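Local coordinates for protein prenylcyclase (Actinoplanes teichomyceticus, PDB 6IJ1) that probably acts on prenyl substrates, most likely closing an isoprenoid chain into a ring, at residues D126-T131 / C159-V164; E89-T94 / E117-H122. All coordinates share one frame; numbering follows the deposited sequence.

Overall arrangement
Both contacts are buried, their centres about 10 Å apart on the same side of the chain's centre. Interaction 1 sets the loop 126-131 against helix 158-164. Interaction 2 pairs the start of helix 91-104 with the end of helix 112-121. The two touch directly: A91 N is probably hydrogen-bonded to T131 O, and S130 N to H122 O. The loop thus bridges the helix ends and helix 158-164. Their chemistry differs. Interaction 1 has one straight hydrogen bond flanked by valine contacts. Interaction 2 has no direct hydrogen bond across it. It rests on ring and alkyl contacts, with one water linking the segments.

Interaction 1 (D126-T131 / C159-V164)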
# COMPACT_ATOMS: atom_id res chain seq x y z
N ASP A 126 17.62 -7.57 -10.80
CA ASP A 126 16.76 -7.05 -11.87
C ASP A 126 16.09 -5.75 -11.48
O ASP A 126 15.31 -5.20 -12.28
CB ASP A 126 15.70 -8.08 -12.28
CG ASP A 126 14.71 -8.44 -11.15
OD1 ASP A 126 14.87 -7.95 -10.01
OD2 ASP A 126 13.80 -9.26 -11.41
N GLY A 127 16.38 -5.25 -10.29
CA GLY A 127 15.84 -3.96 -9.89
C GLY A 127 14.60 -4.06 -9.03
O GLY A 127 14.26 -3.08 -8.38
N LEU A 128 13.94 -5.21 -9.01
CA LEU A 128 12.81 -5.34 -8.09
C LEU A 128 13.26 -5.52 -6.65
O LEU A 128 14.37 -5.96 -6.34
CB LEU A 128 11.94 -6.52 -8.47
CG LEU A 128 11.37 -6.37 -9.89
CD1 LEU A 128 10.46 -7.60 -10.16
CD2 LEU A 128 10.61 -5.07 -10.11
N VAL A 129 12.36 -5.15 -5.74
CA VAL A 129 12.55 -5.22 -4.30
C VAL A 129 11.73 -6.37 -3.75
O VAL A 129 10.53 -6.48 -4.06
CB VAL A 129 12.14 -3.90 -3.64
CG1 VAL A 129 12.37 -3.94 -2.16
CG2 VAL A 129 12.94 -2.70 -4.25
N SER A 130 12.37 -7.25 -2.98
CA SER A 130 11.62 -8.32 -2.35
C SER A 130 11.04 -7.85 -1.03
O SER A 130 11.55 -6.96 -0.36
CB SER A 130 12.49 -9.56 -2.08
OG SER A 130 13.58 -9.24 -1.21
N THR A 131 9.98 -8.57 -0.57
CA THR A 131 9.44 -8.21 0.74
C THR A 131 10.37 -8.65 1.88
O THR A 131 10.47 -7.97 2.92
CB THR A 131 8.06 -8.88 0.87
OG1 THR A 131 7.22 -8.35 -0.15
CG2 THR A 131 7.41 -8.56 2.21
N CYS A 159 4.51 -4.92 -6.36
CA CYS A 159 3.76 -3.98 -5.50
C CYS A 159 4.64 -3.30 -4.46
O CYS A 159 4.50 -2.11 -4.21
CB CYS A 159 2.60 -4.76 -4.81
SG CYS A 159 3.13 -6.38 -4.08
N VAL A 160 5.57 -4.06 -3.87
CA VAL A 160 6.50 -3.47 -2.90
C VAL A 160 7.46 -2.55 -3.63
O VAL A 160 7.75 -1.45 -3.15
CB VAL A 160 7.24 -4.61 -2.18
CG1 VAL A 160 8.31 -4.03 -1.26
CG2 VAL A 160 6.19 -5.48 -1.40
N THR A 161 7.93 -2.99 -4.80
CA THR A 161 8.82 -2.12 -5.59
C THR A 161 8.11 -0.83 -5.95
O THR A 161 8.69 0.26 -5.85
CB THR A 161 9.24 -2.84 -6.86
OG1 THR A 161 9.80 -4.11 -6.53
CG2 THR A 161 10.27 -2.03 -7.67
N ALA A 162 6.84 -0.93 -6.35
CA ALA A 162 6.08 0.27 -6.72
C ALA A 162 6.00 1.25 -5.57
O ALA A 162 6.08 2.46 -5.81
CB ALA A 162 4.66 -0.15 -7.16
N ALA A 163 5.84 0.77 -4.34
CA ALA A 163 5.78 1.66 -3.18
C ALA A 163 7.14 2.26 -2.87
O ALA A 163 7.26 3.50 -2.76
CB ALA A 163 5.27 0.86 -1.96
N VAL A 164 8.16 1.41 -2.67
CA VAL A 164 9.42 1.99 -2.17
C VAL A 164 10.15 2.84 -3.21
O VAL A 164 10.96 3.69 -2.81
CB VAL A 164 10.35 0.91 -1.62
CG1 VAL A 164 9.63 0.14 -0.44
CG2 VAL A 164 10.88 -0.02 -2.66
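T161 faces the loop at V129, and its hydroxyl carries the polar part of the contact. V129 N donates to T161 OG1 over 2.9 Å, and the bond is almost straight at 175°. T161 OG1 is also bonded to H157 O, so the hydroxyl joins the loop to the backbone of H157, just before helix 158-164. With chi1 at -54°, OG1 lies beside the T161 backbone N and CG2 is anti to it. This turns the methyl toward L128, whose side chain crosses that of T161 at about a right angle. L128 CD2 lies 3.9 Å from T161 CG2.

V129 points at the helix and spreads its two methyls over different residues. CG2 meets V164 CG2 at 3.7 Å, the two side chains crossing obliquely. CG1 meets V160 CG1 more loosely, at 4.2 Å, and here the crossing is near a right angle. The other branch of V160 goes to T131: V160 CG2 lies 3.3 Å from T131 OG1. That hydroxyl has polar partners in H157 ND1 and W194 NE1.

At the loop's start, D126 OD1 accepts from L128 N at 3.1 Å in an Asx turn. G127, inside this turn, has a positive phi (97°), at which a side chain would press on the carbonyl O of D126.

The loop follows helix 112-121 and precedes helix 134-141. V129 also touches A91 of helix 91-104, and V176 of helix 173-182 packs on both V129 and T161. On another side of helix 158-164, C159 and A162 rest on helix 198-209.

Interaction 2 (E89-T94 / E117-H122); sequences EDADST and EFLARH
F118 turns its ring toward the start of helix 91-104, where E89, D90, A91 and T94 meet it. CG is anti to the backbone N (chi1 177°), which carries the base of the ring toward the other segment. F118 CE1 lies 3.4 Å from T94 OG1, and D90 O approaches the same carbon. Both come obliquely, while A91 N lies at the ring edge. At the far end of the ring, F118 CZ meets E89 CB at 3.7 Å.

L119 follows with one branch. Its CD2 touches A91 O at 3.4 Å and also rests on A91 CB. The L119 and T94 side chains slide past each other in opposite directions, with L119 CD2 4.0 Å from T94 CG2.

H122 closes the segment. A91 CB sits over one face of its ring, 4.1 Å from the centroid and 25° off the normal, a CH-pi contact. H122 ND1 donates to F118 O at 2.8 Å, with the oxygen close to the ring plane. This bond helps fix the ring's rotation. H122 CE1 lies over one face of F118, offset toward the rim. H122 NE2 reaches a water that donates to E89 O.

T94 OG1 donates to D90 O and is bonded to W81 N. An alanine here would probably leave W81 N without this partner, take one of two donors from D90 O and open a gap beside F118 and L119.

D90 is the N-cap of helix 91-104, its carboxylate accepting from S93 N. Polar groups here are bonded within their own segment or to a third part of the chain, such as W81 or the loop 126-131. The helix ends meet through rings and alkyl groups, with one water as the polar link between the two segments.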
# COMPACT_ATOMS: atom_id res chain seq x y z
N GLU A 89 10.86 -8.51 10.13
CA GLU A 89 10.80 -7.20 9.45
C GLU A 89 10.77 -7.37 7.92
O GLU A 89 11.32 -8.32 7.36
CB GLU A 89 11.98 -6.33 9.87
CG GLU A 89 11.88 -5.86 11.34
CD GLU A 89 12.04 -7.04 12.33
OE1 GLU A 89 12.94 -7.86 12.17
OE2 GLU A 89 11.20 -7.13 13.25
N ASP A 90 10.09 -6.42 7.25
CA ASP A 90 9.91 -6.56 5.81
C ASP A 90 10.05 -5.20 5.14
O ASP A 90 9.95 -4.13 5.78
CB ASP A 90 8.54 -7.16 5.47
CG ASP A 90 7.42 -6.18 5.71
OD1 ASP A 90 6.87 -6.10 6.83
OD2 ASP A 90 7.06 -5.50 4.72
N ALA A 91 10.39 -5.26 3.86
CA ALA A 91 10.68 -4.02 3.11
C ALA A 91 9.46 -3.15 2.93
O ALA A 91 9.59 -1.93 2.84
CB ALA A 91 11.23 -4.37 1.72
N ASP A 92 8.26 -3.74 2.82
CA ASP A 92 7.10 -2.87 2.61
C ASP A 92 6.78 -2.05 3.87
O ASP A 92 6.65 -0.84 3.81
CB ASP A 92 5.89 -3.72 2.17
CG ASP A 92 4.80 -2.88 1.53
OD1 ASP A 92 5.11 -2.11 0.59
OD2 ASP A 92 3.65 -2.92 2.03
N SER A 93 6.66 -2.71 5.04
CA SER A 93 6.41 -1.98 6.27
C SER A 93 7.49 -0.90 6.52
O SER A 93 7.18 0.25 6.87
CB SER A 93 6.37 -2.95 7.49
OG SER A 93 5.37 -3.95 7.27
N THR A 94 8.76 -1.27 6.30
CA THR A 94 9.85 -0.32 6.46
C THR A 94 9.66 0.85 5.51
O THR A 94 9.82 2.01 5.90
CB THR A 94 11.15 -1.03 6.18
OG1 THR A 94 11.26 -2.13 7.14
CG2 THR A 94 12.35 -0.11 6.29
N GLU A 117 19.61 1.13 4.65
CA GLU A 117 20.44 -0.04 4.47
C GLU A 117 19.60 -1.30 4.46
O GLU A 117 19.87 -2.22 3.69
CB GLU A 117 21.49 -0.11 5.58
CG GLU A 117 22.52 1.04 5.42
CD GLU A 117 23.40 1.20 6.68
OE1 GLU A 117 23.13 0.50 7.70
OE2 GLU A 117 24.35 2.02 6.65
N PHE A 118 18.59 -1.36 5.32
CA PHE A 118 17.70 -2.52 5.30
C PHE A 118 17.04 -2.67 3.94
O PHE A 118 17.05 -3.76 3.36
CB PHE A 118 16.68 -2.39 6.43
CG PHE A 118 15.66 -3.47 6.49
CD1 PHE A 118 14.47 -3.36 5.77
CD2 PHE A 118 15.85 -4.54 7.37
CE1 PHE A 118 13.47 -4.34 5.89
CE2 PHE A 118 14.86 -5.58 7.47
CZ PHE A 118 13.66 -5.44 6.74
N LEU A 119 16.46 -1.56 3.41
CA LEU A 119 15.84 -1.63 2.09
C LEU A 119 16.83 -2.07 1.03
O LEU A 119 16.51 -2.89 0.17
CB LEU A 119 15.19 -0.30 1.67
CG LEU A 119 13.97 0.05 2.50
CD1 LEU A 119 13.40 1.44 2.06
CD2 LEU A 119 12.86 -1.06 2.40
N ALA A 120 18.09 -1.53 1.07
CA ALA A 120 19.04 -1.93 0.03
C ALA A 120 19.29 -3.45 0.02
O ALA A 120 19.55 -4.00 -1.06
CB ALA A 120 20.37 -1.19 0.25
N ARG A 121 19.24 -4.11 1.19
CA ARG A 121 19.41 -5.56 1.22
C ARG A 121 18.34 -6.29 0.43
O ARG A 121 18.59 -7.44 0.01
CB ARG A 121 19.42 -6.05 2.67
CG ARG A 121 20.68 -5.60 3.38
CD ARG A 121 20.64 -6.00 4.85
NE ARG A 121 20.69 -7.46 4.94
CZ ARG A 121 21.01 -8.12 6.04
NH1 ARG A 121 21.03 -9.45 6.02
NH2 ARG A 121 21.32 -7.46 7.15
N HIS A 122 17.18 -5.64 0.20
CA HIS A 122 16.06 -6.31 -0.48
C HIS A 122 16.04 -6.04 -1.96
O HIS A 122 15.19 -6.54 -2.68
CB HIS A 122 14.70 -5.88 0.16
CG HIS A 122 14.54 -6.32 1.56
ND1 HIS A 122 15.29 -5.83 2.60
CD2 HIS A 122 13.72 -7.27 2.09
CE1 HIS A 122 14.94 -6.44 3.72
NE2 HIS A 122 13.96 -7.30 3.44
O HOH W 1 13.36 -9.27 5.38